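Local coordinates for sigma-54 interaction domain protein (Enterococcus faecalis, PDB 3GDW) that is of unknown function, but supplies the mannose-type phosphotransferase EIIA domain of a longer protein that is probably an ATP- and DNA-binding transcriptional regulator, at the interface of chains A and B. Sequence-based numbering; all coordinates share one arbitrary frame. Chains: chain A/B, Sigma-54 interaction domain protein.

The interface of chains A and B. Residues chain A 95, 125, 129, 133; chain B 118, 125, 129.
Helix 114-132 of chain A, with A:Phe133 in the loop just past its end and A:Met95 in the loop after strand 90-93, meets helix 114-135 of chain B in an apolar patch of a two-fold interface, possibly that of a dimer in the cell. B:Phe125 is the central element, with 60 Å² of its own surface buried by chain A. Its CG is anti to the carbonyl carbon (chi1 -86°), the torsion with which its ring lies among A:Met95, A:Val129 and A:Phe133. A:Phe125 instead has CG anti to the backbone N (chi1 180°), and its ring tip meets the B:Phe125 ring; the two-fold is broken locally at this side chain. The selenium of A:Met95, a selenomethionine, lines one face of the B:Phe125 ring, 3.9 Å above the plane and offset toward the rim. B:Phe125 CD1 meets A:Val129 CG2 at 3.6 Å and A:Phe125 CZ at 3.8 Å; these two phenylalanine side chains cross at about a right angle. The other ortho carbon, B:Phe125 CD2, lies 3.9 Å from A:Phe133 CE2. A:Phe125 CE2 also reaches B:Val129 CG2, at 3.8 Å, on the neighbouring turn of the partner helix. Farther along, A:Phe133 and B:Tyr118 pack edge-to-face, planes at 67° and centroids 5.3 Å apart: the CD1-CE1 edge of A:Phe133 points at the tyrosine face, and A:Phe133 CE1 comes within 3.6 Å of B:Tyr118 CZ, the carbon bearing the phenol hydroxyl.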
loop_
_atom_site.group_PDB
_atom_site.type_symbol
_atom_site.label_atom_id
_atom_site.label_comp_id
_atom_site.label_asym_id
_atom_site.label_seq_id
_atom_site.Cartn_x
_atom_site.Cartn_y
_atom_site.Cartn_z
HETATM N N MSE A 95 -2.024 -0.158 -6.605
HETATM C CA MSE A 95 -2.501 -0.021 -5.231
HETATM C C MSE A 95 -1.801 -1.027 -4.314
HETATM O O MSE A 95 -2.409 -1.688 -3.504
HETATM C CB MSE A 95 -4.040 -0.076 -5.144
HETATM C CG MSE A 95 -4.586 0.973 -4.144
HETATM SE SE MSE A 95 -6.474 0.816 -4.034
HETATM C CE MSE A 95 -6.882 2.341 -5.204
ATOM N N PHE A 125 -6.530 -10.014 -3.188
ATOM C CA PHE A 125 -6.864 -8.609 -3.091
ATOM C C PHE A 125 -8.391 -8.451 -3.158
ATOM O O PHE A 125 -8.990 -7.748 -2.348
ATOM C CB PHE A 125 -6.174 -7.819 -4.186
ATOM C CG PHE A 125 -6.476 -6.356 -4.162
ATOM C CD1 PHE A 125 -5.833 -5.503 -3.263
ATOM C CD2 PHE A 125 -7.406 -5.821 -5.046
ATOM C CE1 PHE A 125 -6.126 -4.125 -3.259
ATOM C CE2 PHE A 125 -7.726 -4.469 -5.047
ATOM C CZ PHE A 125 -7.076 -3.610 -4.168
ATOM N N VAL A 129 -10.872 -6.996 -0.037
ATOM C CA VAL A 129 -11.746 -5.857 -0.352
ATOM C C VAL A 129 -13.211 -6.184 -0.047
ATOM O O VAL A 129 -13.881 -5.437 0.674
ATOM C CB VAL A 129 -11.613 -5.375 -1.809
ATOM C CG1 VAL A 129 -12.771 -4.420 -2.160
ATOM C CG2 VAL A 129 -10.309 -4.665 -1.992
ATOM N N PHE A 133 -15.546 -4.412 2.967
ATOM C CA PHE A 133 -16.711 -3.578 2.710
ATOM C C PHE A 133 -18.042 -4.326 2.792
ATOM O O PHE A 133 -19.083 -3.777 2.440
ATOM C CB PHE A 133 -16.532 -2.837 1.386
ATOM C CG PHE A 133 -15.377 -1.887 1.399
ATOM C CD1 PHE A 133 -15.423 -0.748 2.181
ATOM C CD2 PHE A 133 -14.236 -2.141 0.637
ATOM C CE1 PHE A 133 -14.366 0.127 2.219
ATOM C CE2 PHE A 133 -13.179 -1.267 0.655
ATOM C CZ PHE A 133 -13.232 -0.129 1.457
ATOM N N TYR B 118 -15.304 7.251 3.647
ATOM C CA TYR B 118 -15.334 5.784 3.615
ATOM C C TYR B 118 -15.935 5.265 2.302
ATOM O O TYR B 118 -15.427 4.294 1.723
ATOM C CB TYR B 118 -16.129 5.247 4.818
ATOM C CG TYR B 118 -16.040 3.726 5.005
ATOM C CD1 TYR B 118 -14.994 3.162 5.718
ATOM C CD2 TYR B 118 -17.030 2.870 4.498
ATOM C CE1 TYR B 118 -14.896 1.784 5.908
ATOM C CE2 TYR B 118 -16.941 1.482 4.679
ATOM C CZ TYR B 118 -15.881 0.955 5.393
ATOM O OH TYR B 118 -15.763 -0.394 5.605
ATOM N N PHE B 125 -11.273 1.336 -4.173
ATOM C CA PHE B 125 -10.937 -0.071 -4.123
ATOM C C PHE B 125 -11.689 -0.817 -5.233
ATOM O O PHE B 125 -11.068 -1.574 -5.981
ATOM C CB PHE B 125 -11.211 -0.674 -2.742
ATOM C CG PHE B 125 -10.065 -0.505 -1.765
ATOM C CD1 PHE B 125 -8.959 -1.354 -1.801
ATOM C CD2 PHE B 125 -10.084 0.501 -0.834
ATOM C CE1 PHE B 125 -7.896 -1.198 -0.898
ATOM C CE2 PHE B 125 -9.037 0.660 0.074
ATOM C CZ PHE B 125 -7.943 -0.193 0.040
ATOM N N VAL B 129 -10.346 -3.303 -8.269
ATOM C CA VAL B 129 -10.767 -4.699 -8.376
ATOM C C VAL B 129 -11.177 -4.980 -9.823
ATOM O O VAL B 129 -10.804 -6.005 -10.420
ATOM C CB VAL B 129 -11.913 -5.000 -7.384
ATOM C CG1 VAL B 129 -12.590 -6.361 -7.662
ATOM C CG2 VAL B 129 -11.379 -4.917 -5.952
#